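Local structure of alanine glyoxylate transaminase (Thermococcus litoralis, 2ZC0) at residues 310-315 / 381-387; 318-323 / 394-398. The protein probably catalyses the pyridoxal-phosphate-dependent transfer of an amino group from alanine to glyoxylate, working as a homodimer. One frame throughout, in Å; residues are numbered along the deposited sequence.

How the contacts relate
Along the chain, helix 295-322 supplies the first segment of both contacts, 310-315 and then 318-323. The chain next runs through strand 336-340, helix 347-357 and strand 377-381 before returning. Contact 1 closes its loop when the turn 381-387 meets the second half of the long helix, and contact 2 closes when helix 389-404 reaches that helix's C-terminal end. Because the segments alternate, the two loops cross. The contact centres lie about 13 Å apart on the same side of the chain's centre, and M315 CE of contact 1 touches I394 CD1 of contact 2 at 3.6 Å. Together they tie the long helix to the strand-turn-helix unit 377-404.

Contact 1. Residues 310-315 / 381-387; sequences EKRDIM and NFSRPSK
At the turn joining strand 377-381 to helix 389-404, the ammonium of K311 sits among backbone carbonyls of residues 383-385. K311 NZ donates to S383 O at 2.9 Å and to P385 O at 2.7 Å, and a salt bridge to D45 adds a carboxylate. Both carbonyls receive the donor from above their planes, 49° and 48° out. With CG placed beside the backbone N, K311 runs extended from helix to turn, its CD passing 3.0 Å from F382 O. An Asx motif shapes the turn itself: N381 OD1 accepts from R384 N, while N381 ND2 donates, in the amide plane, to S383 OG, which is also hydrogen-bonded to D43 O; bonds at both ends of the amide help fix its rotation. This link between the long helix and the strand end belongs to the aminotransferase fold and lies outside the cofactor pocket, the N381 side chain being about 9 Å from the bound 4'-deoxy-4'-aminopyridoxal-5'-phosphate, too far to touch it. F382 turns its ring against the helix: CG stands between backbone N and carbonyl carbon (chi1 54°), and R312 CA makes a CH-pi contact over one face, 3.9 Å from the centroid. M315 approaches the same ring obliquely in a Met-aromatic contact, and its CE packs 3.7 Å from F382 CB. On the more exposed flank, E310 and K387 cross at about a right angle in a salt bridge, K387 NZ to E310 OE2 at 3.1 Å, while I314 CD1 lies 3.6 Å from K387 CG.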
ATOM      1  N   GLU A 310      36.561  25.690 -16.288  1.00 54.39           N
ATOM      2  CA  GLU A 310      37.549  25.471 -17.336  1.00 56.13           C
ATOM      3  C   GLU A 310      37.290  24.139 -18.043  1.00 54.83           C
ATOM      4  O   GLU A 310      37.299  24.064 -19.271  1.00 54.06           O
ATOM      5  CB  GLU A 310      38.953  25.503 -16.734  1.00 57.91           C
ATOM      6  CG  GLU A 310      40.069  25.288 -17.728  1.00 61.83           C
ATOM      7  CD  GLU A 310      41.436  25.407 -17.081  1.00 65.18           C
ATOM      8  OE1 GLU A 310      41.664  24.741 -16.046  1.00 66.15           O
ATOM      9  OE2 GLU A 310      42.279  26.165 -17.607  1.00 66.30           O
ATOM     10  N   LYS A 311      37.047  23.089 -17.263  1.00 53.08           N
ATOM     11  CA  LYS A 311      36.761  21.782 -17.841  1.00 51.33           C
ATOM     12  C   LYS A 311      35.469  21.881 -18.650  1.00 49.57           C
ATOM     13  O   LYS A 311      35.294  21.190 -19.648  1.00 48.48           O
ATOM     14  CB  LYS A 311      36.600  20.736 -16.744  1.00 51.17           C
ATOM     15  CG  LYS A 311      37.869  20.418 -15.979  1.00 50.28           C
ATOM     16  CD  LYS A 311      37.615  19.209 -15.107  1.00 51.51           C
ATOM     17  CE  LYS A 311      38.818  18.813 -14.279  1.00 51.17           C
ATOM     18  NZ  LYS A 311      38.548  17.517 -13.617  1.00 51.27           N
ATOM     19  N   ARG A 312      34.568  22.748 -18.196  1.00 48.56           N
ATOM     20  CA  ARG A 312      33.292  22.975 -18.860  1.00 49.40           C
ATOM     21  C   ARG A 312      33.547  23.575 -20.246  1.00 49.52           C
ATOM     22  O   ARG A 312      32.951  23.147 -21.237  1.00 50.07           O
ATOM     23  CB  ARG A 312      32.435  23.930 -18.016  1.00 49.53           C
ATOM     24  CG  ARG A 312      30.988  24.137 -18.489  1.00 50.36           C
ATOM     25  CD  ARG A 312      30.900  25.002 -19.746  1.00 52.07           C
ATOM     26  NE  ARG A 312      31.522  26.315 -19.571  1.00 52.93           N
ATOM     27  CZ  ARG A 312      30.909  27.402 -19.106  1.00 52.90           C
ATOM     28  NH1 ARG A 312      29.629  27.362 -18.755  1.00 52.98           N
ATOM     29  NH2 ARG A 312      31.585  28.541 -18.994  1.00 52.70           N
ATOM     30  N   ASP A 313      34.437  24.561 -20.310  1.00 48.28           N
ATOM     31  CA  ASP A 313      34.757  25.211 -21.578  1.00 48.92           C
ATOM     32  C   ASP A 313      35.547  24.277 -22.489  1.00 48.04           C
ATOM     33  O   ASP A 313      35.300  24.225 -23.692  1.00 48.83           O
ATOM     34  CB  ASP A 313      35.558  26.493 -21.339  1.00 48.42           C
ATOM     35  CG  ASP A 313      34.849  27.456 -20.421  1.00 48.96           C
ATOM     36  OD1 ASP A 313      33.626  27.648 -20.588  1.00 50.55           O
ATOM     37  OD2 ASP A 313      35.510  28.031 -19.536  1.00 50.31           O
ATOM     38  N   ILE A 314      36.489  23.541 -21.903  1.00 47.70           N
ATOM     39  CA  ILE A 314      37.317  22.593 -22.643  1.00 47.74           C
ATOM     40  C   ILE A 314      36.485  21.508 -23.318  1.00 48.26           C
ATOM     41  O   ILE A 314      36.727  21.178 -24.478  1.00 49.79           O
ATOM     42  CB  ILE A 314      38.383  21.929 -21.717  1.00 48.35           C
ATOM     43  CG1 ILE A 314      39.441  22.955 -21.305  1.00 48.09           C
ATOM     44  CG2 ILE A 314      39.068  20.776 -22.430  1.00 47.24           C
ATOM     45  CD1 ILE A 314      40.501  22.405 -20.362  1.00 51.71           C
ATOM     46  N   MET A 315      35.499  20.951 -22.613  1.00 49.22           N
ATOM     47  CA  MET A 315      34.670  19.905 -23.215  1.00 48.56           C
ATOM     48  C   MET A 315      33.812  20.488 -24.328  1.00 48.88           C
ATOM     49  O   MET A 315      33.592  19.846 -25.352  1.00 46.71           O
ATOM     50  CB  MET A 315      33.772  19.224 -22.179  1.00 48.88           C
ATOM     51  CG  MET A 315      32.861  18.158 -22.808  1.00 48.93           C
ATOM     52  SD  MET A 315      32.004  17.067 -21.645  1.00 51.19           S
ATOM     53  CE  MET A 315      33.351  16.013 -21.143  1.00 47.30           C
ATOM     54  N   ASN A 381      29.974  13.723 -18.630  1.00 37.47           N
ATOM     55  CA  ASN A 381      30.377  14.449 -17.443  1.00 37.29           C
ATOM     56  C   ASN A 381      31.754  15.085 -17.629  1.00 36.15           C
ATOM     57  O   ASN A 381      32.641  14.457 -18.199  1.00 35.26           O
ATOM     58  CB  ASN A 381      30.413  13.489 -16.255  1.00 35.22           C
ATOM     59  CG  ASN A 381      31.174  14.050 -15.102  1.00 34.67           C
ATOM     60  OD1 ASN A 381      32.317  13.653 -14.841  1.00 38.27           O
ATOM     61  ND2 ASN A 381      30.566  15.004 -14.410  1.00 34.58           N
ATOM     62  N   PHE A 382      31.946  16.314 -17.149  1.00 35.20           N
ATOM     63  CA  PHE A 382      33.252  16.961 -17.286  1.00 37.36           C
ATOM     64  C   PHE A 382      33.925  17.315 -15.958  1.00 39.50           C
ATOM     65  O   PHE A 382      35.048  17.819 -15.943  1.00 41.08           O
ATOM     66  CB  PHE A 382      33.163  18.228 -18.166  1.00 34.70           C
ATOM     67  CG  PHE A 382      32.134  19.221 -17.720  1.00 32.36           C
ATOM     68  CD1 PHE A 382      30.844  19.177 -18.229  1.00 33.07           C
ATOM     69  CD2 PHE A 382      32.451  20.203 -16.798  1.00 31.83           C
ATOM     70  CE1 PHE A 382      29.878  20.105 -17.824  1.00 31.93           C
ATOM     71  CE2 PHE A 382      31.501  21.131 -16.382  1.00 31.18           C
ATOM     72  CZ  PHE A 382      30.207  21.082 -16.899  1.00 30.83           C
ATOM     73  N   SER A 383      33.258  17.031 -14.845  1.00 41.20           N
ATOM     74  CA  SER A 383      33.825  17.347 -13.542  1.00 42.46           C
ATOM     75  C   SER A 383      34.950  16.418 -13.093  1.00 43.83           C
ATOM     76  O   SER A 383      35.958  16.886 -12.547  1.00 44.81           O
ATOM     77  CB  SER A 383      32.720  17.387 -12.471  1.00 42.66           C
ATOM     78  OG  SER A 383      32.023  16.155 -12.370  1.00 44.00           O
ATOM     79  N   ARG A 384      34.805  15.116 -13.334  1.00 45.14           N
ATOM     80  CA  ARG A 384      35.821  14.147 -12.901  1.00 45.82           C
ATOM     81  C   ARG A 384      37.049  13.993 -13.801  1.00 44.10           C
ATOM     82  O   ARG A 384      38.190  14.065 -13.329  1.00 43.10           O
ATOM     83  CB  ARG A 384      35.192  12.766 -12.708  1.00 47.63           C
ATOM     84  CG  ARG A 384      35.926  11.930 -11.686  1.00 51.59           C
ATOM     85  CD  ARG A 384      36.135  10.507 -12.147  1.00 58.56           C
ATOM     86  NE  ARG A 384      37.335  10.350 -12.968  1.00 63.69           N
ATOM     87  CZ  ARG A 384      37.381  10.499 -14.290  1.00 65.82           C
ATOM     88  NH1 ARG A 384      36.278  10.814 -14.961  1.00 67.01           N
ATOM     89  NH2 ARG A 384      38.533  10.324 -14.941  1.00 64.59           N
ATOM     90  N   PRO A 385      36.840  13.750 -15.105  1.00 44.23           N
ATOM     91  CA  PRO A 385      38.008  13.600 -15.983  1.00 44.69           C
ATOM     92  C   PRO A 385      38.947  14.810 -15.931  1.00 43.98           C
ATOM     93  O   PRO A 385      38.502  15.947 -15.782  1.00 42.88           O
ATOM     94  CB  PRO A 385      37.381  13.394 -17.355  1.00 43.21           C
ATOM     95  CG  PRO A 385      36.098  14.164 -17.252  1.00 44.99           C
ATOM     96  CD  PRO A 385      35.594  13.775 -15.889  1.00 43.01           C
ATOM     97  N   SER A 386      40.246  14.552 -16.028  1.00 45.19           N
ATOM     98  CA  SER A 386      41.255  15.611 -15.993  1.00 48.93           C
ATOM     99  C   SER A 386      41.134  16.547 -17.199  1.00 49.78           C
ATOM    100  O   SER A 386      40.480  16.215 -18.188  1.00 47.26           O
ATOM    101  CB  SER A 386      42.656  14.992 -16.001  1.00 48.95           C
ATOM    102  OG  SER A 386      42.890  14.312 -17.225  1.00 48.97           O
ATOM    103  N   LYS A 387      41.768  17.715 -17.106  1.00 52.46           N
ATOM    104  CA  LYS A 387      41.768  18.685 -18.203  1.00 55.28           C
ATOM    105  C   LYS A 387      42.254  17.997 -19.477  1.00 54.98           C
ATOM    106  O   LYS A 387      41.724  18.216 -20.563  1.00 54.76           O
ATOM    107  CB  LYS A 387      42.709  19.851 -17.881  1.00 57.56           C
ATOM    108  CG  LYS A 387      42.015  21.101 -17.365  1.00 61.40           C
ATOM    109  CD  LYS A 387      43.024  22.139 -16.890  1.00 64.69           C
ATOM    110  CE  LYS A 387      43.905  22.644 -18.026  1.00 69.54           C
ATOM    111  NZ  LYS A 387      43.163  23.512 -18.983  1.00 72.12           N
TER

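Contact 2. Residues 318-323 / 394-398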
ATOM      1  N   ALA A 318      36.167  21.172 -27.323  1.00 53.46           N
ATOM      2  CA  ALA A 318      36.467  19.931 -28.008  1.00 53.66           C
ATOM      3  C   ALA A 318      35.280  19.452 -28.830  1.00 54.05           C
ATOM      4  O   ALA A 318      35.442  19.035 -29.971  1.00 52.85           O
ATOM      5  CB  ALA A 318      36.873  18.870 -27.000  1.00 51.69           C
ATOM      6  N   LEU A 319      34.087  19.520 -28.249  1.00 55.64           N
ATOM      7  CA  LEU A 319      32.882  19.073 -28.935  1.00 57.01           C
ATOM      8  C   LEU A 319      32.573  19.897 -30.176  1.00 59.13           C
ATOM      9  O   LEU A 319      32.359  19.346 -31.257  1.00 58.97           O
ATOM     10  CB  LEU A 319      31.681  19.107 -27.983  1.00 55.61           C
ATOM     11  CG  LEU A 319      31.503  17.913 -27.033  1.00 53.77           C
ATOM     12  CD1 LEU A 319      30.495  18.256 -25.958  1.00 51.15           C
ATOM     13  CD2 LEU A 319      31.055  16.687 -27.821  1.00 49.91           C
ATOM     14  N   GLU A 320      32.553  21.216 -30.017  1.00 61.40           N
ATOM     15  CA  GLU A 320      32.252  22.116 -31.124  1.00 63.66           C
ATOM     16  C   GLU A 320      33.320  22.033 -32.215  1.00 63.87           C
ATOM     17  O   GLU A 320      33.047  22.290 -33.388  1.00 62.98           O
ATOM     18  CB  GLU A 320      32.125  23.549 -30.600  1.00 64.85           C
ATOM     19  CG  GLU A 320      30.950  24.318 -31.187  1.00 67.93           C
ATOM     20  CD  GLU A 320      30.190  25.120 -30.134  1.00 70.97           C
ATOM     21  OE1 GLU A 320      30.849  25.787 -29.300  1.00 71.81           O
ATOM     22  OE2 GLU A 320      28.936  25.091 -30.148  1.00 70.93           O
ATOM     23  N   ASN A 321      34.531  21.651 -31.816  1.00 63.66           N
ATOM     24  CA  ASN A 321      35.654  21.519 -32.736  1.00 63.85           C
ATOM     25  C   ASN A 321      35.652  20.197 -33.508  1.00 63.62           C
ATOM     26  O   ASN A 321      35.984  20.168 -34.693  1.00 63.20           O
ATOM     27  CB  ASN A 321      36.971  21.663 -31.965  1.00 65.15           C
ATOM     28  CG  ASN A 321      38.189  21.406 -32.831  1.00 68.64           C
ATOM     29  OD1 ASN A 321      38.095  21.375 -34.061  1.00 70.21           O
ATOM     30  ND2 ASN A 321      39.348  21.222 -32.190  1.00 69.90           N
ATOM     31  N   HIS A 322      35.267  19.109 -32.845  1.00 63.09           N
ATOM     32  CA  HIS A 322      35.257  17.800 -33.488  1.00 62.69           C
ATOM     33  C   HIS A 322      33.875  17.272 -33.881  1.00 61.78           C
ATOM     34  O   HIS A 322      33.778  16.365 -34.708  1.00 62.02           O
ATOM     35  CB  HIS A 322      35.983  16.781 -32.606  1.00 64.92           C
ATOM     36  CG  HIS A 322      37.390  17.177 -32.269  1.00 67.50           C
ATOM     37  ND1 HIS A 322      38.447  16.293 -32.327  1.00 69.75           N
ATOM     38  CD2 HIS A 322      37.910  18.360 -31.869  1.00 68.86           C
ATOM     39  CE1 HIS A 322      39.558  16.919 -31.979  1.00 70.44           C
ATOM     40  NE2 HIS A 322      39.261  18.174 -31.696  1.00 70.09           N
ATOM     41  N   LEU A 323      32.814  17.817 -33.285  1.00 59.60           N
ATOM     42  CA  LEU A 323      31.447  17.414 -33.633  1.00 58.30           C
ATOM     43  C   LEU A 323      30.555  18.638 -33.868  1.00 58.30           C
ATOM     44  O   LEU A 323      29.453  18.722 -33.325  1.00 57.88           O
ATOM     45  CB  LEU A 323      30.809  16.554 -32.535  1.00 58.18           C
ATOM     46  CG  LEU A 323      31.201  15.087 -32.340  1.00 57.12           C
ATOM     47  CD1 LEU A 323      31.341  14.389 -33.689  1.00 54.46           C
ATOM     48  CD2 LEU A 323      32.495  15.025 -31.559  1.00 57.65           C
ATOM     49  N   ILE A 394      36.684  13.014 -25.838  1.00 48.88           N
ATOM     50  CA  ILE A 394      35.751  13.498 -26.850  1.00 50.50           C
ATOM     51  C   ILE A 394      36.227  13.176 -28.272  1.00 51.93           C
ATOM     52  O   ILE A 394      35.403  13.003 -29.170  1.00 51.64           O
ATOM     53  CB  ILE A 394      35.503  15.026 -26.725  1.00 50.31           C
ATOM     54  CG1 ILE A 394      34.510  15.302 -25.596  1.00 51.24           C
ATOM     55  CG2 ILE A 394      34.966  15.590 -28.032  1.00 50.06           C
ATOM     56  CD1 ILE A 394      35.166  15.483 -24.265  1.00 53.74           C
ATOM     57  N   LYS A 395      37.542  13.102 -28.484  1.00 53.54           N
ATOM     58  CA  LYS A 395      38.062  12.775 -29.819  1.00 56.44           C
ATOM     59  C   LYS A 395      37.713  11.333 -30.160  1.00 56.71           C
ATOM     60  O   LYS A 395      37.205  11.044 -31.245  1.00 56.09           O
ATOM     61  CB  LYS A 395      39.585  12.977 -29.886  1.00 57.07           C
ATOM     62  CG  LYS A 395      40.009  14.430 -30.051  1.00 60.47           C
ATOM     63  CD  LYS A 395      41.518  14.628 -29.891  1.00 61.26           C
ATOM     64  CE  LYS A 395      41.866  16.113 -29.837  1.00 61.15           C
ATOM     65  NZ  LYS A 395      43.287  16.342 -29.460  1.00 63.40           N
ATOM     66  N   LYS A 396      37.987  10.433 -29.220  1.00 57.43           N
ATOM     67  CA  LYS A 396      37.687   9.015 -29.394  1.00 58.28           C
ATOM     68  C   LYS A 396      36.194   8.868 -29.632  1.00 58.67           C
ATOM     69  O   LYS A 396      35.757   8.040 -30.431  1.00 59.54           O
ATOM     70  CB  LYS A 396      38.083   8.231 -28.137  1.00 58.84           C
ATOM     71  CG  LYS A 396      39.575   8.023 -27.966  1.00 59.29           C
ATOM     72  CD  LYS A 396      39.891   7.373 -26.630  1.00 61.96           C
ATOM     73  CE  LYS A 396      41.280   6.735 -26.633  1.00 63.05           C
ATOM     74  NZ  LYS A 396      41.319   5.498 -27.475  1.00 63.66           N
ATOM     75  N   LEU A 397      35.414   9.682 -28.928  1.00 59.02           N
ATOM     76  CA  LEU A 397      33.963   9.657 -29.056  1.00 59.70           C
ATOM     77  C   LEU A 397      33.571  10.083 -30.464  1.00 59.63           C
ATOM     78  O   LEU A 397      32.662   9.512 -31.071  1.00 58.73           O
ATOM     79  CB  LEU A 397      33.339  10.599 -28.011  1.00 60.43           C
ATOM     80  CG  LEU A 397      31.844  10.942 -28.029  1.00 61.01           C
ATOM     81  CD1 LEU A 397      31.579  12.026 -29.050  1.00 61.78           C
ATOM     82  CD2 LEU A 397      31.013   9.704 -28.320  1.00 61.45           C
ATOM     83  N   ALA A 398      34.269  11.093 -30.975  1.00 60.33           N
ATOM     84  CA  ALA A 398      34.024  11.618 -32.316  1.00 61.13           C
ATOM     85  C   ALA A 398      34.398  10.565 -33.355  1.00 60.98           C
ATOM     86  O   ALA A 398      33.731  10.425 -34.379  1.00 59.98           O
ATOM     87  CB  ALA A 398      34.845  12.892 -32.533  1.00 60.54           C
TER
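I394 and A318 meet where helices 295-322 and 389-404 run side by side, the branch methyl CG2 of I394 lying 3.9 Å from A318 CB. That methyl is the main bump of the second helix. It enters the shallow hollow over A318, whose short side chain lets it lie 4.0 Å from the backbone carbon A318 C, and the CD2 branch of L319 borders it at 4.1 Å, the two side chains crossing at about a right angle. CG1 of I394 lies beside the backbone N (chi1 -79°), which puts CG2 anti to that N and facing A318. In this part of the aminotransferase fold the axes of 318-322 and 394-398 approach to 9.9 Å and run in the same general direction, crossing at -32°, with one alanine in each of the CA-nearest pairs, A318 with I394 and A398 with H322. One turn further on the roles reverse. L323, the first residue to leave helical geometry, reaches over A398, its CD1 lying 4.0 Å from A398 CB; L397 CD1 flanks L323 CD2 at 4.0 Å, whereas the 3.3 Å between L323 CD2 and A398 CB is doubtfully tight. Beyond the interface, F339 of strand 336-340 touches both L319 and L323, and F350 and L354 of helix 347-357 touch L397. Nearer the solvent, H322 CB reaches A398 CB at 4.1 Å.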